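Local coordinates for bottromycin amidohydrolase (Streptomyces purpureus, PDB 6I5S), which probably hydrolyses an amide bond in a thiazoline-bearing peptide precursor of bottromycin, using a two-zinc centre, and acts as gatekeeper of that biosynthesis, at residues P88-A93 and K379-D384; G110-R115 and V422-V427; G266-P271 and G340-V345; D401-R406 and A417-V422. One frame throughout, in Å; residues are numbered along the deposited sequence. Where two conformers were deposited one is given.

Contact 1: residues P88-A93 and K379-D384; sequences PGFVDA and KAATAD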
loop_
_atom_site.group_PDB
_atom_site.type_symbol
_atom_site.label_atom_id
_atom_site.label_comp_id
_atom_site.label_asym_id
_atom_site.label_seq_id
_atom_site.Cartn_x
_atom_site.Cartn_y
_atom_site.Cartn_z
ATOM N N PRO A 88 -2.185 4.896 14.432
ATOM C CA PRO A 88 -1.145 3.958 14.024
ATOM C C PRO A 88 -0.618 4.358 12.655
ATOM O O PRO A 88 -1.298 4.996 11.840
ATOM C CB PRO A 88 -1.890 2.633 13.953
ATOM C CG PRO A 88 -3.043 2.789 14.843
ATOM C CD PRO A 88 -3.478 4.196 14.638
ATOM N N GLY A 89 0.610 3.958 12.384
ATOM C CA GLY A 89 1.163 4.175 11.062
ATOM C C GLY A 89 0.370 3.420 10.016
ATOM O O GLY A 89 -0.175 2.360 10.294
ATOM N N PHE A 90 0.309 3.999 8.812
ATOM C CA PHE A 90 -0.446 3.428 7.700
ATOM C C PHE A 90 0.344 2.336 6.992
ATOM O O PHE A 90 1.586 2.319 6.996
ATOM C CB PHE A 90 -0.799 4.511 6.663
ATOM C CG PHE A 90 -1.446 5.716 7.263
ATOM C CD1 PHE A 90 -2.386 5.590 8.266
ATOM C CD2 PHE A 90 -1.086 6.968 6.855
ATOM C CE1 PHE A 90 -2.935 6.721 8.889
ATOM C CE2 PHE A 90 -1.654 8.114 7.482
ATOM C CZ PHE A 90 -2.585 7.950 8.483
ATOM N N VAL A 91 -0.410 1.435 6.354
ATOM C CA VAL A 91 0.153 0.329 5.581
ATOM C C VAL A 91 -0.391 0.415 4.171
ATOM O O VAL A 91 -1.611 0.282 3.956
ATOM C CB VAL A 91 -0.187 -1.037 6.192
ATOM C CG1 VAL A 91 0.628 -2.141 5.410
ATOM C CG2 VAL A 91 0.148 -1.037 7.698
ATOM N N ASP A 92 0.497 0.631 3.194
ATOM C CA ASP A 92 0.085 0.460 1.798
ATOM C C ASP A 92 0.051 -1.040 1.497
ATOM O O ASP A 92 1.101 -1.693 1.388
ATOM C CB ASP A 92 0.994 1.206 0.825
ATOM C CG ASP A 92 0.470 1.157 -0.609
ATOM O OD1 ASP A 92 0.810 2.047 -1.375
ATOM O OD2 ASP A 92 -0.276 0.200 -0.980
ATOM N N ALA A 93 -1.145 -1.572 1.366
ATOM C CA ALA A 93 -1.321 -3.026 1.259
ATOM C C ALA A 93 -1.001 -3.604 -0.123
ATOM O O ALA A 93 -1.074 -4.837 -0.309
ATOM C CB ALA A 93 -2.723 -3.398 1.664
ATOM N N LYS A 379 -9.451 1.801 9.893
ATOM C CA LYS A 379 -9.205 0.399 10.209
ATOM C C LYS A 379 -8.552 -0.333 9.039
ATOM O O LYS A 379 -7.624 -1.110 9.229
ATOM C CB LYS A 379 -10.513 -0.290 10.618
ATOM C CG LYS A 379 -10.346 -1.701 11.072
ATOM C CD LYS A 379 -11.669 -2.349 11.533
ATOM C CE LYS A 379 -11.378 -3.695 12.232
ATOM N NZ LYS A 379 -12.605 -4.394 12.685
ATOM N N ALA A 380 -9.046 -0.119 7.824
ATOM C CA ALA A 380 -8.430 -0.700 6.634
ATOM C C ALA A 380 -6.982 -0.246 6.425
ATOM O O ALA A 380 -6.148 -1.027 5.954
ATOM C CB ALA A 380 -9.239 -0.309 5.408
ATOM N N ALA A 381 -6.663 0.997 6.798
ATOM C CA ALA A 381 -5.347 1.579 6.580
ATOM C C ALA A 381 -4.358 1.078 7.608
ATOM O O ALA A 381 -3.140 1.152 7.397
ATOM C CB ALA A 381 -5.448 3.130 6.651
ATOM N N THR A 382 -4.854 0.536 8.721
ATOM C CA THR A 382 -3.989 0.236 9.843
ATOM C C THR A 382 -4.241 -1.150 10.432
ATOM O O THR A 382 -3.561 -2.108 10.041
ATOM C CB THR A 382 -4.105 1.325 10.946
ATOM O OG1 THR A 382 -5.450 1.449 11.456
ATOM C CG2 THR A 382 -3.658 2.674 10.429
ATOM N N ALA A 383 -5.103 -1.244 11.450
ATOM C CA ALA A 383 -5.306 -2.488 12.200
ATOM C C ALA A 383 -5.532 -3.722 11.312
ATOM O O ALA A 383 -4.990 -4.785 11.580
ATOM C CB ALA A 383 -6.495 -2.313 13.146
ATOM N N ASP A 384 -6.385 -3.615 10.279
ATOM C CA ASP A 384 -6.653 -4.816 9.480
ATOM C C ASP A 384 -5.476 -5.154 8.583
ATOM O O ASP A 384 -5.269 -6.325 8.242
ATOM C CB ASP A 384 -7.926 -4.622 8.668
ATOM C CG ASP A 384 -9.173 -5.089 9.419
ATOM O OD1 ASP A 384 -9.057 -5.424 10.606
ATOM O OD2 ASP A 384 -10.259 -5.160 8.813
HETATM O O HOH W 1 -4.110 -1.256 4.117
#

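Contact 2: residues G110-R115 and V422-V427; sequences GVTAYR and VLVDGV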
loop_
_atom_site.group_PDB
_atom_site.type_symbol
_atom_site.label_atom_id
_atom_site.label_comp_id
_atom_site.label_asym_id
_atom_site.label_seq_id
_atom_site.Cartn_x
_atom_site.Cartn_y
_atom_site.Cartn_z
ATOM N N GLY A 110 2.809 9.205 5.821
ATOM C CA GLY A 110 2.413 8.480 7.019
ATOM C C GLY A 110 2.417 6.977 6.873
ATOM O O GLY A 110 1.936 6.269 7.763
ATOM N N VAL A 111 2.902 6.485 5.749
ATOM C CA VAL A 111 2.935 5.045 5.472
ATOM C C VAL A 111 4.251 4.499 6.018
ATOM O O VAL A 111 5.337 4.778 5.477
ATOM C CB VAL A 111 2.806 4.763 3.983
ATOM C CG1 VAL A 111 2.895 3.230 3.764
ATOM C CG2 VAL A 111 1.501 5.272 3.405
ATOM N N THR A 112 4.150 3.720 7.084
ATOM C CA THR A 112 5.293 3.190 7.781
ATOM C C THR A 112 5.534 1.707 7.529
ATOM O O THR A 112 6.477 1.153 8.100
ATOM C CB THR A 112 5.158 3.435 9.304
ATOM O OG1 THR A 112 3.956 2.874 9.803
ATOM C CG2 THR A 112 5.134 4.938 9.630
ATOM N N ALA A 113 4.676 1.062 6.737
ATOM C CA ALA A 113 4.848 -0.326 6.331
ATOM C C ALA A 113 4.125 -0.515 4.988
ATOM O O ALA A 113 3.279 0.291 4.590
ATOM C CB ALA A 113 4.284 -1.288 7.373
ATOM N N TYR A 114 4.553 -1.519 4.241
ATOM C CA TYR A 114 3.890 -1.815 2.977
ATOM C C TYR A 114 4.038 -3.317 2.696
ATOM O O TYR A 114 5.022 -3.948 3.118
ATOM C CB TYR A 114 4.483 -0.977 1.834
ATOM C CG TYR A 114 5.985 -1.211 1.556
ATOM C CD1 TYR A 114 6.420 -2.066 0.533
ATOM C CD2 TYR A 114 6.957 -0.556 2.307
ATOM C CE1 TYR A 114 7.780 -2.299 0.309
ATOM C CE2 TYR A 114 8.348 -0.755 2.080
ATOM C CZ TYR A 114 8.747 -1.600 1.060
ATOM O OH TYR A 114 10.044 -1.801 0.834
ATOM N N ARG A 115 3.063 -3.850 1.958
ATOM C CA ARG A 115 3.179 -5.171 1.328
ATOM C C ARG A 115 3.770 -4.983 -0.062
ATOM O O ARG A 115 3.207 -4.298 -0.933
ATOM C CB ARG A 115 1.843 -5.905 1.262
ATOM C CG ARG A 115 1.236 -6.166 2.612
ATOM C CD ARG A 115 0.094 -7.215 2.546
ATOM N NE ARG A 115 -0.918 -6.879 1.512
ATOM C CZ ARG A 115 -1.885 -7.685 1.085
ATOM N NH1 ARG A 115 -2.737 -7.297 0.146
ATOM N NH2 ARG A 115 -2.072 -8.915 1.597
ATOM N N VAL A 422 5.509 12.191 11.745
ATOM C CA VAL A 422 5.431 10.742 11.527
ATOM C C VAL A 422 6.524 10.122 12.383
ATOM O O VAL A 422 7.691 10.480 12.241
ATOM C CB VAL A 422 5.608 10.337 10.053
ATOM C CG1 VAL A 422 5.614 8.801 9.901
ATOM C CG2 VAL A 422 4.527 10.911 9.193
ATOM N N LEU A 423 6.129 9.251 13.296
ATOM C CA LEU A 423 7.053 8.471 14.120
ATOM C C LEU A 423 7.300 7.125 13.467
ATOM O O LEU A 423 6.353 6.350 13.262
ATOM C CB LEU A 423 6.449 8.261 15.497
ATOM C CG LEU A 423 7.314 7.716 16.619
ATOM C CD1 LEU A 423 8.462 8.653 16.952
ATOM C CD2 LEU A 423 6.437 7.536 17.832
ATOM N N VAL A 424 8.569 6.824 13.161
ATOM C CA VAL A 424 8.931 5.629 12.409
ATOM C C VAL A 424 9.940 4.884 13.247
ATOM O O VAL A 424 11.088 5.347 13.363
ATOM C CB VAL A 424 9.540 5.943 11.039
ATOM C CG1 VAL A 424 9.741 4.648 10.251
ATOM C CG2 VAL A 424 8.777 6.948 10.295
ATOM N N ASP A 425 9.538 3.748 13.813
ATOM C CA ASP A 425 10.437 2.956 14.701
ATOM C C ASP A 425 11.104 3.903 15.697
ATOM O O ASP A 425 12.311 3.807 15.974
ATOM C CB ASP A 425 11.480 2.173 13.883
ATOM C CG ASP A 425 12.213 1.121 14.687
ATOM O OD1 ASP A 425 11.733 0.724 15.780
ATOM O OD2 ASP A 425 13.291 0.649 14.214
ATOM N N GLY A 426 10.320 4.839 16.235
ATOM C CA GLY A 426 10.822 5.785 17.258
ATOM C C GLY A 426 11.467 7.071 16.786
ATOM O O GLY A 426 11.688 7.978 17.616
ATOM N N VAL A 427 11.818 7.197 15.513
ATOM C CA VAL A 427 12.371 8.461 15.020
ATOM C C VAL A 427 11.205 9.382 14.690
ATOM O O VAL A 427 10.323 9.017 13.905
ATOM C CB VAL A 427 13.249 8.244 13.780
ATOM C CG1 VAL A 427 13.630 9.561 13.152
ATOM C CG2 VAL A 427 14.467 7.398 14.112
#

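Contact 3: residues G266-P271 and G340-V345; sequences GHFVCP and GARLLV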
loop_
_atom_site.group_PDB
_atom_site.type_symbol
_atom_site.label_atom_id
_atom_site.label_comp_id
_atom_site.label_asym_id
_atom_site.label_seq_id
_atom_site.Cartn_x
_atom_site.Cartn_y
_atom_site.Cartn_z
ATOM N N GLY A 266 -15.222 -12.015 6.588
ATOM C CA GLY A 266 -13.999 -12.355 7.263
ATOM C C GLY A 266 -12.764 -12.396 6.409
ATOM O O GLY A 266 -11.674 -12.575 6.950
ATOM N N HIS A 267 -12.877 -12.223 5.110
ATOM C CA HIS A 267 -11.712 -12.318 4.256
ATOM C C HIS A 267 -11.201 -10.935 3.861
ATOM O O HIS A 267 -11.966 -9.970 3.742
ATOM C CB HIS A 267 -12.059 -13.165 3.052
ATOM C CG HIS A 267 -12.375 -14.580 3.435
ATOM N ND1 HIS A 267 -13.617 -15.141 3.264
ATOM C CD2 HIS A 267 -11.620 -15.522 4.063
ATOM C CE1 HIS A 267 -13.610 -16.378 3.730
ATOM N NE2 HIS A 267 -12.409 -16.637 4.211
ATOM N N PHE A 268 -9.873 -10.848 3.685
ATOM C CA PHE A 268 -9.195 -9.595 3.404
ATOM C C PHE A 268 -9.247 -9.336 1.913
ATOM O O PHE A 268 -8.838 -10.193 1.129
ATOM C CB PHE A 268 -7.757 -9.627 3.851
ATOM C CG PHE A 268 -7.586 -9.736 5.359
ATOM C CD1 PHE A 268 -7.622 -8.614 6.149
ATOM C CD2 PHE A 268 -7.454 -10.967 5.964
ATOM C CE1 PHE A 268 -7.472 -8.707 7.516
ATOM C CE2 PHE A 268 -7.280 -11.069 7.319
ATOM C CZ PHE A 268 -7.280 -9.927 8.101
ATOM N N VAL A 269 -9.727 -8.144 1.538
ATOM C CA VAL A 269 -9.918 -7.727 0.152
ATOM C C VAL A 269 -9.190 -6.398 -0.049
ATOM O O VAL A 269 -9.471 -5.450 0.660
ATOM C CB VAL A 269 -11.419 -7.576 -0.177
ATOM C CG1 VAL A 269 -11.599 -6.955 -1.543
ATOM C CG2 VAL A 269 -12.079 -8.924 -0.094
ATOM N N CYS A 270 -8.283 -6.335 -1.020
ATOM C CA CYS A 270 -7.499 -5.140 -1.332
ATOM C C CYS A 270 -7.868 -4.704 -2.745
ATOM O O CYS A 270 -7.290 -5.183 -3.718
ATOM C CB CYS A 270 -5.992 -5.435 -1.197
ATOM S SG CYS A 270 -5.019 -3.986 -1.455
ATOM N N PRO A 271 -8.831 -3.781 -2.907
ATOM C CA PRO A 271 -9.389 -3.535 -4.255
ATOM C C PRO A 271 -8.539 -2.662 -5.166
ATOM O O PRO A 271 -8.782 -2.652 -6.381
ATOM C CB PRO A 271 -10.750 -2.869 -3.958
ATOM C CG PRO A 271 -10.606 -2.264 -2.581
ATOM C CD PRO A 271 -9.648 -3.204 -1.823
ATOM N N GLY A 340 -19.105 -7.983 5.731
ATOM C CA GLY A 340 -18.126 -8.440 6.693
ATOM C C GLY A 340 -16.739 -8.691 6.136
ATOM O O GLY A 340 -15.888 -9.201 6.881
ATOM N N ALA A 341 -16.504 -8.451 4.843
ATOM C CA ALA A 341 -15.147 -8.506 4.310
ATOM C C ALA A 341 -14.281 -7.453 5.001
ATOM O O ALA A 341 -14.763 -6.452 5.528
ATOM C CB ALA A 341 -15.093 -8.240 2.805
ATOM N N ARG A 342 -12.987 -7.675 4.951
ATOM C CA ARG A 342 -12.018 -6.855 5.667
ATOM C C ARG A 342 -11.226 -6.122 4.602
ATOM O O ARG A 342 -10.276 -6.643 4.015
ATOM C CB ARG A 342 -11.150 -7.724 6.620
ATOM C CG ARG A 342 -11.993 -8.417 7.705
ATOM C CD ARG A 342 -11.183 -9.372 8.583
ATOM N NE ARG A 342 -10.414 -8.559 9.522
ATOM C CZ ARG A 342 -9.623 -9.061 10.467
ATOM N NH1 ARG A 342 -9.515 -10.377 10.622
ATOM N NH2 ARG A 342 -8.945 -8.250 11.253
ATOM N N LEU A 343 -11.576 -4.872 4.394
ATOM C CA LEU A 343 -10.934 -4.117 3.329
ATOM C C LEU A 343 -9.534 -3.647 3.733
ATOM O O LEU A 343 -9.228 -3.465 4.907
ATOM C CB LEU A 343 -11.760 -2.911 2.950
ATOM C CG LEU A 343 -13.038 -3.210 2.188
ATOM C CD1 LEU A 343 -13.809 -1.855 2.003
ATOM C CD2 LEU A 343 -12.785 -3.815 0.880
ATOM N N LEU A 344 -8.699 -3.462 2.718
ATOM C CA LEU A 344 -7.324 -2.965 2.854
ATOM C C LEU A 344 -7.142 -1.818 1.875
ATOM O O LEU A 344 -7.836 -1.710 0.849
ATOM C CB LEU A 344 -6.282 -4.093 2.546
ATOM C CG LEU A 344 -6.415 -5.352 3.390
ATOM C CD1 LEU A 344 -5.548 -6.482 2.783
ATOM C CD2 LEU A 344 -5.925 -5.026 4.818
ATOM N N VAL A 345 -6.178 -0.962 2.180
ATOM C CA VAL A 345 -5.873 0.207 1.368
ATOM C C VAL A 345 -4.567 -0.058 0.650
ATOM O O VAL A 345 -3.492 0.026 1.270
ATOM C CB VAL A 345 -5.777 1.476 2.213
ATOM C CG1 VAL A 345 -5.551 2.616 1.327
ATOM C CG2 VAL A 345 -6.993 1.682 3.083
HETATM O O HOH W 2 -10.933 -12.614 9.541
#

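Contact 4: residues D401-R406 and A417-V422; sequences DLVFYR and ARPDGV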
loop_
_atom_site.group_PDB
_atom_site.type_symbol
_atom_site.label_atom_id
_atom_site.label_comp_id
_atom_site.label_asym_id
_atom_site.label_seq_id
_atom_site.Cartn_x
_atom_site.Cartn_y
_atom_site.Cartn_z
ATOM N N ASP A 401 5.394 3.144 15.582
ATOM C CA ASP A 401 5.042 3.594 14.251
ATOM C C ASP A 401 3.681 4.299 14.373
ATOM O O ASP A 401 2.641 3.641 14.481
ATOM C CB ASP A 401 4.911 2.414 13.290
ATOM C CG ASP A 401 6.201 1.648 13.039
ATOM O OD1 ASP A 401 7.329 2.206 13.083
ATOM O OD2 ASP A 401 6.077 0.418 12.770
ATOM N N LEU A 402 3.671 5.620 14.299
ATOM C CA LEU A 402 2.477 6.403 14.602
ATOM C C LEU A 402 2.442 7.638 13.727
ATOM O O LEU A 402 3.491 8.130 13.321
ATOM C CB LEU A 402 2.486 6.832 16.065
ATOM C CG LEU A 402 2.476 5.738 17.133
ATOM C CD1 LEU A 402 2.703 6.347 18.530
ATOM C CD2 LEU A 402 1.120 5.006 17.044
ATOM N N VAL A 403 1.243 8.175 13.485
ATOM C CA VAL A 403 1.082 9.394 12.700
ATOM C C VAL A 403 0.438 10.464 13.572
ATOM O O VAL A 403 -0.533 10.195 14.281
ATOM C CB VAL A 403 0.231 9.151 11.450
ATOM C CG1 VAL A 403 0.331 10.318 10.507
ATOM C CG2 VAL A 403 0.685 7.849 10.744
ATOM N N PHE A 404 0.986 11.666 13.527
ATOM C CA PHE A 404 0.630 12.758 14.427
ATOM C C PHE A 404 -0.020 13.908 13.656
ATOM O O PHE A 404 0.465 14.285 12.588
ATOM C CB PHE A 404 1.871 13.309 15.101
ATOM C CG PHE A 404 2.431 12.439 16.171
ATOM C CD1 PHE A 404 2.396 12.858 17.484
ATOM C CD2 PHE A 404 3.018 11.215 15.883
ATOM C CE1 PHE A 404 2.944 12.085 18.501
ATOM C CE2 PHE A 404 3.558 10.455 16.886
ATOM C CZ PHE A 404 3.511 10.878 18.202
ATOM N N TYR A 405 -1.070 14.505 14.240
ATOM C CA TYR A 405 -1.816 15.623 13.679
ATOM C C TYR A 405 -2.116 16.638 14.771
ATOM O O TYR A 405 -2.489 16.264 15.893
ATOM C CB TYR A 405 -3.134 15.144 13.084
ATOM C CG TYR A 405 -2.956 14.121 11.978
ATOM C CD1 TYR A 405 -2.819 14.511 10.651
ATOM C CD2 TYR A 405 -2.947 12.770 12.271
ATOM C CE1 TYR A 405 -2.686 13.545 9.611
ATOM C CE2 TYR A 405 -2.748 11.789 11.251
ATOM C CZ TYR A 405 -2.628 12.212 9.942
ATOM O OH TYR A 405 -2.474 11.301 8.925
ATOM N N ARG A 406 -1.945 17.923 14.443
ATOM C CA ARG A 406 -2.302 18.964 15.389
ATOM C C ARG A 406 -3.810 19.138 15.470
ATOM O O ARG A 406 -4.335 19.516 16.520
ATOM C CB ARG A 406 -1.653 20.274 14.991
ATOM C CG ARG A 406 -0.177 20.363 15.201
ATOM C CD ARG A 406 0.187 20.260 16.662
ATOM N NE ARG A 406 1.601 20.564 16.878
ATOM C CZ ARG A 406 2.214 20.473 18.057
ATOM N NH1 ARG A 406 1.553 20.050 19.139
ATOM N NH2 ARG A 406 3.496 20.821 18.156
ATOM N N ALA A 417 -3.721 13.077 4.872
ATOM C CA ALA A 417 -2.624 13.153 3.913
ATOM C C ALA A 417 -1.492 14.080 4.285
ATOM O O ALA A 417 -0.432 13.998 3.648
ATOM C CB ALA A 417 -3.146 13.572 2.541
ATOM N N ARG A 418 -1.655 14.965 5.259
ATOM C CA ARG A 418 -0.602 15.900 5.609
ATOM C C ARG A 418 -0.339 15.831 7.108
ATOM O O ARG A 418 -0.779 16.697 7.883
ATOM C CB ARG A 418 -0.985 17.331 5.190
ATOM C CG ARG A 418 0.194 18.243 5.162
ATOM C CD ARG A 418 -0.231 19.691 4.976
ATOM N NE ARG A 418 0.936 20.471 4.717
ATOM C CZ ARG A 418 1.821 20.798 5.650
ATOM N NH1 ARG A 418 1.630 20.406 6.915
ATOM N NH2 ARG A 418 2.890 21.519 5.310
ATOM N N PRO A 419 0.369 14.804 7.559
ATOM C CA PRO A 419 0.714 14.736 8.969
ATOM C C PRO A 419 1.534 15.945 9.372
ATOM O O PRO A 419 2.264 16.534 8.576
ATOM C CB PRO A 419 1.531 13.459 9.069
ATOM C CG PRO A 419 1.184 12.611 7.879
ATOM C CD PRO A 419 0.774 13.615 6.809
ATOM N N ASP A 420 1.396 16.320 10.626
ATOM C CA ASP A 420 2.344 17.202 11.277
ATOM C C ASP A 420 3.522 16.469 11.914
ATOM O O ASP A 420 4.421 17.128 12.458
ATOM C CB ASP A 420 1.590 18.025 12.315
ATOM C CG ASP A 420 0.510 18.872 11.675
ATOM O OD1 ASP A 420 0.861 19.600 10.747
ATOM O OD2 ASP A 420 -0.676 18.750 12.050
ATOM N N GLY A 421 3.507 15.150 11.911
ATOM C CA GLY A 421 4.643 14.350 12.324
ATOM C C GLY A 421 4.419 12.908 11.987
ATOM O O GLY A 421 3.270 12.424 11.976
ATOM N N VAL A 422 5.509 12.191 11.745
ATOM C CA VAL A 422 5.431 10.742 11.527
ATOM C C VAL A 422 6.524 10.122 12.383
ATOM O O VAL A 422 7.691 10.480 12.241
ATOM C CB VAL A 422 5.608 10.337 10.053
ATOM C CG1 VAL A 422 5.614 8.801 9.901
ATOM C CG2 VAL A 422 4.527 10.911 9.193
#

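Contact 1: residues P88-A93 and K379-D384
The carbonyl O of A381 is met by two groups of the strand beside it. V91 N donates a hydrogen bond of 2.9 Å to A381 O, arriving nearly along the C=O axis (169°), with 149° at its hydrogen. The CA of F90 adds a CA-H...O contact to the same A381 O at 3.5 Å. A381 O thus bonds the strand directly, while A380 O is linked to it through a water that lies 2.9 Å from V91 O and 2.8 Å from A380 O.

The T382 methyl packs against the strand. CG2 stands anti to its own carbonyl carbon, and there it meets G89 O at 3.5 Å, P88 O and CB, and the edge of the F90 ring, where CD1 is 3.8 Å away in the ring plane. The CB of A381 packs on F90 CD1 at 4.2 Å. The hydroxyl of T382 turns back to the last turn of helix 374-381 and bonds L378 O. Here the helix breaks: K379 O is gripped by T382 N and D384 N, one on each side of the carbonyl plane, before helix 383-388 sets off.

The sequence PGFVDA leads directly into zinc ligands H94 and H96, as is usual for the first barrel strand of amidohydrolases. Strand 84-95 runs between strands 111-116 and 402-405; F360 of helix 358-369 touches both D92 and A381, while A385 and Y386 of helix 383-388 pack on V91.

Contact 2: residues G110-R115 and V422-V427
The hairpin of strands 421-424 and 427-430 turns through a type I' turn, V424 to V427, and its first strand packs against the start of strand 111-116: V422 meets G110 and T112, and V424 meets T112 alone. No hydrogen bond joins the two segments, whose strand axes come within 8.2 Å at an angle of 44°; this is apolar packing and not sheet pairing.

The T112 and V422 side chains pass one another, pointing opposite ways. The methyl CG2 of T112, anti to its own carbonyl carbon, meets V422 CG1 at 3.9 Å. The same T112 CG2 also reaches V424 CG2 at 4.2 Å and L423 O at 4.1 Å, so one methyl spans three residues of the hairpin strand. The second branch of V422 turns to the bare backbone, its CG2 lying 3.9 Å from G110 CA. G110 has positive phi and is the C-prime residue of the Schellman motif that ends helix 100-108, with G110 N bonded to L107 O.

Strand 111-116 pairs through its backbone with strands 84-95 and 139-142. L107 of helix 100-108 packs on V424, and D425 N donates to D401 OD1 just ahead of strand 402-405.

Contact 3: residues G266-P271 and G340-V345
Four backbone hydrogen bonds tie G266-P271 to G340-V345. G266 N donates to G340 O at 2.9 Å. R342 N to H267 O (2.8 Å) and V269 N to R342 O (2.9 Å) follow in parallel register, and L344 N closes the ladder on V269 O. Two CA-H...O contacts accompany them, the shorter from F268 CA to R342 O at 3.2 Å.

F268 and R342 project from one side of the sheet and lie side by side, ring and guanidinium planes 34° apart. F268 CZ stands over the centre of the guanidinium, 3.4 Å from R342 CZ, while R342 CD makes a CH-pi contact with the ring face, 4.2 Å from its centroid. The bend of the arginine chain at chi3 (77°) puts NE within reach of the ring. A water joins R342 NH1 to G266 O, and NH2 forms salt bridges with D384 and D387, which should fix the rotation of the group.

Strands 268-270 and 342-343, with 226-228, form a short parallel sheet, consistent with the later strands of an amidohydrolase barrel; the C270 side chain lies about 9 Å from a zinc ion.

Apolar contacts complete the seam. L343 CD2 touches V269 CB and P271 CD, leucine and proline side chains crossing at about a right angle. L344 instead lays CD1 on F268 CB (4.0 Å) and CB on C270 CB.

Contact 4: residues D401-R406 and A417-V422
Strand 402-405 and the segment entering strand 421-424 run antiparallel, V403 facing V422 as a non-hydrogen-bonded pair and F404 facing G421 as a hydrogen-bonded one. F404 N donates to G421 O at 2.9 Å. In return F404 O receives two weak bonds, from D420 N at 3.0 Å and from G421 N at 3.2 Å, since both residues face F404.

D420 turns its carboxylate to the end of the other strand, with CG anti to its own carbonyl carbon (chi1 -61°) and so toward R406: R406 N donates to D420 OD2 at 2.8 Å and 171°, meeting the anti side of that oxygen. The arginine's own head goes another way, with NH1 bonded to D83 O and a cation-pi contact on W84. P419 packs on two side chains, its CG 3.6 Å from V403 CG1 and its CA 3.7 Å from Y405 CE1. Y405 OH binds L416 O. F404 CB rests against G421 O at 3.5 Å, and its ring meets those of F428 and W84 edge-to-face.

Two residues opposite one make a classic beta bulge, here at the start of strand 421-424 in the mixed sheet that strand 402-405 shares with strand 84-95.

Contacts 1, 2 and 4 all belong to the mixed sheet: strand 84-95 lies beside strands 111-116 and 402-405, F90 O accepts from T112 N, and G89 N donates to D401 O. Contacts 2 and 4 share V422, which packs on a neighbouring strand in one and pairs with V403 beside the bulge in the other. Contacts 1 and 2 are wholly buried, and contact 2 alone has no hydrogen bond across its segments. Contacts 3 and 4 are backbone ladders, parallel and antiparallel respectively; contact 3 is partly buried, contact 4 largely so, with R406 exposed. Contact 3 lies in the short parallel sheet, joined to contact 1 by A93 N to V345 O and the D384-R342 salt bridge.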